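Local coordinates for odorant-binding protein 1F (Rattus norvegicus, PDB 3FIQ) that probably binds a wide variety of chemical odorants in the nasal epithelium, as a secreted member of the lipocalin family, at residues Glu47-Phe55 with Thr67-Tyr78. Numbering follows the deposited sequence.
Sequences ECQELKIIF and TVVGQKHEDGRY. With EDO (1,2-ethanediol), chain E.
Leu51 with Gly70 and Ile53 with Val68 are the hydrogen-bonded pairs of two antiparallel strands, 50-55 and 67-72, whose N-to-C directions differ by 157°, and Lys72 N extends the pairing to Gln49 O. At this end of the hairpin side chains add to the backbone bonds. Gln49 folds back at its second torsion (chi2 63°), bringing NE2 to the end of the partner strand, where it donates to Gln71 OE1 at 2.9 Å, almost straight and with the two amides nearly coplanar, and to Lys72 O on a lone pair. Gln71 passes the chain of bonds on: its NE2 reaches Glu50 OE1 at 2.9 Å on the anti side but tilted out of the carboxylate plane, the carboxylate standing steeply to the amide. A leucine in place of Gln71 would probably leave Glu50 OE1 without this donor and Gln49 NE2 without one of its two acceptors. These strands form a beta hairpin in the up-and-down antiparallel barrel of a lipocalin, and Leu51, Ile53 and Val68 lie on the opposite face from the Glu50-Gln71 pair. There Leu51 CD2 sits over the Tyr78 ring, 4.2 Å from its centroid, while Lys72 CG lies off-centre above the other face. Tyr78 OH bonds to Cys48 O at 2.7 Å in the carbonyl plane, tying the loop closed by the Cys44-Cys48 disulfide to the start of strand 78-81. Farther along, Phe55 presents its ring edge to Val68, CE1 to CG1 3.9 Å. At the other end Lys72 stretches out fully, and its NZ, salt-bridged to Asp6, is linked to Glu47 O by two waters, each bridging alone.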
ATOM      1  N   GLU A  47      -7.105 -12.085  15.079  1.00 23.01           N
ATOM      2  CA  GLU A  47      -7.308 -10.670  15.290  1.00 27.10           C
ATOM      3  C   GLU A  47      -6.504  -9.821  14.299  1.00 17.65           C
ATOM      4  O   GLU A  47      -6.503  -8.612  14.411  1.00 19.03           O
ATOM      5  CB  GLU A  47      -6.901 -10.260  16.719  1.00 39.89           C
ATOM      6  CG  GLU A  47      -7.513 -11.091  17.875  1.00 50.74           C
ATOM      7  CD  GLU A  47      -9.014 -11.160  17.773  1.00 58.97           C
ATOM      8  OE1 GLU A  47      -9.648 -10.087  17.606  1.00 59.48           O
ATOM      9  OE2 GLU A  47      -9.554 -12.292  17.830  1.00 64.89           O
ATOM     10  N   CYS A  48      -5.841 -10.453  13.337  0.70 16.35           N
ATOM     11  CA  CYS A  48      -4.926  -9.758  12.411  0.70 11.89           C
ATOM     12  C   CYS A  48      -3.878  -8.926  13.153  0.70 10.57           C
ATOM     13  O   CYS A  48      -3.525  -7.800  12.722  0.70  9.42           O
ATOM     14  CB  CYS A  48      -5.718  -8.845  11.482  0.70 10.47           C
ATOM     15  SG  CYS A  48      -5.025  -8.735   9.826  0.70 13.89           S
ATOM     16  N   GLN A  49      -3.340  -9.495  14.218  1.00 10.81           N
ATOM     17  CA  GLN A  49      -2.303  -8.819  15.023  1.00 10.52           C
ATOM     18  C   GLN A  49      -0.994  -8.737  14.196  1.00 11.55           C
ATOM     19  O   GLN A  49      -0.252  -7.761  14.267  1.00 12.70           O
ATOM     20  CB  GLN A  49      -2.055  -9.523  16.360  1.00 15.84           C
ATOM     21  CG  GLN A  49      -0.773  -9.087  17.120  1.00 24.90           C
ATOM     22  CD  GLN A  49      -0.800  -7.636  17.534  1.00 22.90           C
ATOM     23  OE1 GLN A  49      -1.853  -7.166  18.047  1.00 25.82           O
ATOM     24  NE2 GLN A  49       0.348  -6.879  17.300  1.00 22.02           N
ATOM     25  N   GLU A  50      -0.745  -9.762  13.417  1.00  9.53           N
ATOM     26  CA  GLU A  50       0.508  -9.920  12.716  1.00  7.53           C
ATOM     27  C   GLU A  50       0.181 -10.050  11.252  1.00  7.78           C
ATOM     28  O   GLU A  50      -0.289 -11.111  10.837  1.00 12.20           O
ATOM     29  CB  GLU A  50       1.286 -11.133  13.285  1.00 16.26           C
ATOM     30  CG  GLU A  50       2.730 -11.204  12.965  1.00 22.32           C
ATOM     31  CD  GLU A  50       3.547 -12.159  13.919  1.00 19.83           C
ATOM     32  OE1 GLU A  50       3.898 -11.860  15.129  1.00 19.27           O
ATOM     33  OE2 GLU A  50       3.811 -13.225  13.421  1.00 15.85           O
ATOM     34  N   LEU A  51       0.437  -9.013  10.462  1.00  5.98           N
ATOM     35  CA  LEU A  51       0.028  -8.968   9.038  1.00  5.83           C
ATOM     36  C   LEU A  51       1.232  -9.074   8.158  1.00  5.70           C
ATOM     37  O   LEU A  51       2.036  -8.137   8.025  1.00  6.56           O
ATOM     38  CB  LEU A  51      -0.716  -7.635   8.763  1.00  6.02           C
ATOM     39  CG  LEU A  51      -1.118  -7.327   7.321  1.00  6.61           C
ATOM     40  CD1 LEU A  51      -2.008  -8.368   6.731  1.00  9.49           C
ATOM     41  CD2 LEU A  51      -1.886  -6.002   7.318  1.00 11.16           C
ATOM     42  N   LYS A  52       1.335 -10.221   7.472  1.00  5.77           N
ATOM     43  CA  LYS A  52       2.431 -10.441   6.548  1.00  5.71           C
ATOM     44  C   LYS A  52       2.047  -9.993   5.168  1.00  6.78           C
ATOM     45  O   LYS A  52       1.051 -10.486   4.609  1.00  7.39           O
ATOM     46  CB  LYS A  52       2.735 -11.938   6.511  1.00  6.95           C
ATOM     47  CG  LYS A  52       3.589 -12.473   7.667  1.00 15.15           C
ATOM     48  CD  LYS A  52       2.835 -12.735   8.890  1.00 19.32           C
ATOM     49  CE  LYS A  52       1.749 -13.833   8.735  1.00 15.97           C
ATOM     50  NZ  LYS A  52       0.989 -13.793  10.014  1.00 16.09           N
ATOM     51  N   ILE A  53       2.815  -9.081   4.588  1.00  5.48           N
ATOM     52  CA  ILE A  53       2.547  -8.616   3.242  1.00  5.43           C
ATOM     53  C   ILE A  53       3.739  -8.981   2.378  1.00  5.49           C
ATOM     54  O   ILE A  53       4.845  -8.611   2.667  1.00  6.00           O
ATOM     55  CB  ILE A  53       2.309  -7.101   3.239  1.00  5.31           C
ATOM     56  CG1 ILE A  53       1.121  -6.719   4.139  1.00  6.72           C
ATOM     57  CG2 ILE A  53       2.110  -6.637   1.803  1.00  7.28           C
ATOM     58  CD1 ILE A  53       0.936  -5.201   4.228  1.00  7.20           C
ATOM     59  N   ILE A  54       3.481  -9.695   1.277  1.00  5.59           N
ATOM     60  CA  ILE A  54       4.527 -10.035   0.302  1.00  5.71           C
ATOM     61  C   ILE A  54       4.280  -9.101  -0.878  1.00  5.93           C
ATOM     62  O   ILE A  54       3.126  -8.940  -1.349  1.00  5.69           O
ATOM     63  CB  ILE A  54       4.433 -11.492  -0.150  1.00  5.90           C
ATOM     64  CG1 ILE A  54       4.729 -12.389   1.053  1.00  7.43           C
ATOM     65  CG2 ILE A  54       5.424 -11.762  -1.298  1.00  7.35           C
ATOM     66  CD1 ILE A  54       4.444 -13.885   0.799  1.00 10.20           C
ATOM     67  N   PHE A  55       5.339  -8.457  -1.350  1.00  5.76           N
ATOM     68  CA  PHE A  55       5.261  -7.538  -2.483  1.00  5.82           C
ATOM     69  C   PHE A  55       6.546  -7.577  -3.275  1.00  6.04           C
ATOM     70  O   PHE A  55       7.556  -8.080  -2.799  1.00  6.91           O
ATOM     71  CB  PHE A  55       4.989  -6.102  -2.007  1.00  6.79           C
ATOM     72  CG  PHE A  55       6.034  -5.482  -1.150  1.00  6.70           C
ATOM     73  CD1 PHE A  55       5.942  -5.590   0.230  1.00  8.65           C
ATOM     74  CD2 PHE A  55       7.050  -4.685  -1.681  1.00  5.79           C
ATOM     75  CE1 PHE A  55       6.917  -4.956   1.059  1.00  9.24           C
ATOM     76  CE2 PHE A  55       7.936  -4.018  -0.858  1.00  5.79           C
ATOM     77  CZ  PHE A  55       7.902  -4.177   0.508  1.00  5.65           C
ATOM     78  N   THR A  67       9.134  -9.219   1.953  1.00  5.91           N
ATOM     79  CA  THR A  67       8.071  -9.489   2.888  1.00  5.78           C
ATOM     80  C   THR A  67       8.255  -8.519   4.028  1.00  6.57           C
ATOM     81  O   THR A  67       9.356  -8.310   4.503  1.00  7.75           O
ATOM     82  CB  THR A  67       8.126 -10.906   3.501  1.00  8.01           C
ATOM     83  OG1 THR A  67       8.169 -11.861   2.467  1.00 11.26           O
ATOM     84  CG2 THR A  67       6.933 -11.125   4.364  1.00  8.11           C
ATOM     85  N   VAL A  68       7.153  -7.923   4.488  1.00  6.01           N
ATOM     86  CA  VAL A  68       7.145  -7.123   5.729  1.00  5.50           C
ATOM     87  C   VAL A  68       6.119  -7.754   6.633  1.00  6.80           C
ATOM     88  O   VAL A  68       5.136  -8.343   6.179  1.00  7.53           O
ATOM     89  CB  VAL A  68       6.846  -5.633   5.572  1.00  5.90           C
ATOM     90  CG1 VAL A  68       7.932  -4.974   4.860  1.00 12.21           C
ATOM     91  CG2 VAL A  68       5.539  -5.384   4.837  1.00  8.06           C
ATOM     92  N   VAL A  69       6.338  -7.662   7.939  1.00  5.61           N
ATOM     93  CA  VAL A  69       5.359  -8.052   8.930  1.00  5.64           C
ATOM     94  C   VAL A  69       4.934  -6.824   9.678  1.00  5.77           C
ATOM     95  O   VAL A  69       5.695  -6.235  10.395  1.00  7.64           O
ATOM     96  CB  VAL A  69       5.912  -9.096   9.904  1.00 11.19           C
ATOM     97  CG1 VAL A  69       4.855  -9.595  10.882  1.00  9.35           C
ATOM     98  CG2 VAL A  69       6.486 -10.291   9.150  1.00 11.10           C
ATOM     99  N   GLY A  70       3.669  -6.422   9.498  1.00  5.96           N
ATOM    100  CA  GLY A  70       3.105  -5.350  10.307  1.00  6.53           C
ATOM    101  C   GLY A  70       2.576  -5.886  11.614  1.00  7.44           C
ATOM    102  O   GLY A  70       1.945  -6.909  11.709  1.00  7.10           O
ATOM    103  N   GLN A  71       2.898  -5.161  12.671  1.00  5.86           N
ATOM    104  CA  GLN A  71       2.346  -5.390  14.035  1.00  6.15           C
ATOM    105  C   GLN A  71       1.295  -4.401  14.341  1.00  6.15           C
ATOM    106  O   GLN A  71       1.532  -3.211  14.321  1.00  6.08           O
ATOM    107  CB  GLN A  71       3.440  -5.346  15.040  1.00  7.44           C
ATOM    108  CG  GLN A  71       4.385  -6.567  14.894  1.00 11.72           C
ATOM    109  CD  GLN A  71       3.727  -7.892  15.288  1.00 12.75           C
ATOM    110  OE1 GLN A  71       2.733  -7.960  16.058  1.00 17.48           O
ATOM    111  NE2 GLN A  71       4.293  -8.978  14.788  1.00 17.30           N
ATOM    112  N   LYS A  72       0.091  -4.921  14.626  1.00  6.32           N
ATOM    113  CA  LYS A  72      -1.051  -4.072  14.975  1.00  6.43           C
ATOM    114  C   LYS A  72      -0.906  -3.476  16.391  1.00  6.70           C
ATOM    115  O   LYS A  72      -0.443  -4.135  17.291  1.00  7.68           O
ATOM    116  CB  LYS A  72      -2.372  -4.874  14.901  1.00  9.96           C
ATOM    117  CG  LYS A  72      -3.567  -3.935  14.911  1.00 10.04           C
ATOM    118  CD  LYS A  72      -4.860  -4.633  14.571  1.00 18.95           C
ATOM    119  CE  LYS A  72      -6.003  -3.580  14.440  1.00 27.26           C
ATOM    120  NZ  LYS A  72      -7.364  -4.250  14.343  1.00 29.53           N
ATOM    121  N   HIS A  73      -1.350  -2.234  16.561  1.00  6.73           N
ATOM    122  CA  HIS A  73      -1.407  -1.587  17.859  1.00  7.03           C
ATOM    123  C   HIS A  73      -2.798  -1.080  18.205  1.00  7.27           C
ATOM    124  O   HIS A  73      -3.743  -1.113  17.348  1.00  8.84           O
ATOM    125  CB  HIS A  73      -0.391  -0.468  17.875  1.00  6.91           C
ATOM    126  CG  HIS A  73       0.968  -0.911  17.481  1.00  6.72           C
ATOM    127  ND1 HIS A  73       1.688  -1.809  18.233  1.00  9.59           N
ATOM    128  CD2 HIS A  73       1.745  -0.600  16.409  1.00  9.35           C
ATOM    129  CE1 HIS A  73       2.853  -2.031  17.623  1.00 11.38           C
ATOM    130  NE2 HIS A  73       2.928  -1.273  16.552  1.00  7.04           N
ATOM    131  N   GLU A  74      -2.982  -0.615  19.432  1.00  7.62           N
ATOM    132  CA  GLU A  74      -4.324  -0.269  19.860  1.00  7.93           C
ATOM    133  C   GLU A  74      -4.941   0.845  18.990  1.00  8.94           C
ATOM    134  O   GLU A  74      -6.200   0.884  18.847  1.00 11.11           O
ATOM    135  CB  GLU A  74      -4.383   0.157  21.309  1.00  9.51           C
ATOM    136  CG  GLU A  74      -5.802   0.110  21.888  1.00 12.37           C
ATOM    137  CD  GLU A  74      -5.903   0.432  23.352  1.00 14.75           C
ATOM    138  OE1 GLU A  74      -4.999   1.049  23.911  1.00 10.70           O
ATOM    139  OE2 GLU A  74      -6.956   0.068  23.951  1.00 14.97           O
ATOM    140  N   ASP A  75      -4.167   1.777  18.484  1.00  7.52           N
ATOM    141  CA  ASP A  75      -4.671   2.874  17.692  1.00  7.41           C
ATOM    142  C   ASP A  75      -5.053   2.507  16.282  1.00 10.89           C
ATOM    143  O   ASP A  75      -5.472   3.354  15.453  1.00 11.63           O
ATOM    144  CB  ASP A  75      -3.702   4.046  17.678  1.00  8.90           C
ATOM    145  CG  ASP A  75      -2.352   3.733  17.068  1.00 11.96           C
ATOM    146  OD1 ASP A  75      -2.095   2.643  16.589  1.00 10.65           O
ATOM    147  OD2 ASP A  75      -1.530   4.621  17.175  1.00 13.38           O
ATOM    148  N   GLY A  76      -4.892   1.226  15.990  1.00  9.46           N
ATOM    149  CA  GLY A  76      -5.287   0.744  14.681  1.00  9.66           C
ATOM    150  C   GLY A  76      -4.186   0.734  13.674  1.00 11.89           C
ATOM    151  O   GLY A  76      -4.400   0.159  12.617  1.00 13.10           O
ATOM    152  N   ARG A  77      -3.058   1.390  13.954  1.00  7.86           N
ATOM    153  CA  ARG A  77      -1.951   1.403  13.063  1.00 10.05           C
ATOM    154  C   ARG A  77      -1.184   0.064  13.154  1.00 10.32           C
ATOM    155  O   ARG A  77      -1.120  -0.590  14.178  1.00 10.40           O
ATOM    156  CB  ARG A  77      -1.008   2.544  13.334  1.00  9.51           C
ATOM    157  CG  ARG A  77      -1.356   3.852  12.750  1.00 11.94           C
ATOM    158  CD  ARG A  77      -2.752   4.268  13.102  1.00 13.66           C
ATOM    159  NE  ARG A  77      -2.879   5.616  12.562  1.00 16.13           N
ATOM    160  CZ  ARG A  77      -3.986   6.341  12.604  1.00 19.98           C
ATOM    161  NH1 ARG A  77      -5.051   5.864  13.186  1.00 21.62           N
ATOM    162  NH2 ARG A  77      -3.976   7.571  12.091  1.00 22.94           N
ATOM    163  N   TYR A  78      -0.653  -0.349  12.018  1.00  5.79           N
ATOM    164  CA  TYR A  78       0.408  -1.359  11.991  1.00  5.72           C
ATOM    165  C   TYR A  78       1.760  -0.646  11.830  1.00  6.66           C
ATOM    166  O   TYR A  78       1.877   0.334  11.082  1.00  6.49           O
ATOM    167  CB  TYR A  78       0.191  -2.215  10.728  1.00  6.20           C
ATOM    168  CG  TYR A  78      -0.989  -3.092  10.839  1.00  5.75           C
ATOM    169  CD1 TYR A  78      -2.248  -2.681  10.463  1.00  6.82           C
ATOM    170  CD2 TYR A  78      -0.836  -4.407  11.295  1.00  5.80           C
ATOM    171  CE1 TYR A  78      -3.343  -3.528  10.635  1.00  8.45           C
ATOM    172  CE2 TYR A  78      -1.922  -5.269  11.418  1.00  8.33           C
ATOM    173  CZ  TYR A  78      -3.171  -4.806  11.128  1.00  9.89           C
ATOM    174  OH  TYR A  78      -4.274  -5.639  11.244  1.00 12.41           O
TER
HETATM  175  C1  EDO E 160      12.050 -12.499   2.319  1.00 19.16           C
HETATM  176  O1  EDO E 160      11.405 -11.693   3.285  1.00 21.59           O
HETATM  177  C2  EDO E 160      11.601 -11.886   0.987  1.00 20.28           C
HETATM  178  O2  EDO E 160      10.196 -12.183   0.612  1.00 24.25           O
HETATM  179  O   HOH W   1      -8.543  -6.374  13.356  1.00 37.75           O
HETATM  180  O   HOH W   2      -7.000  -6.307  15.979  1.00 47.84           O
HETATM  181  O   HOH W   3       2.949  -9.931  17.885  1.00 28.78           O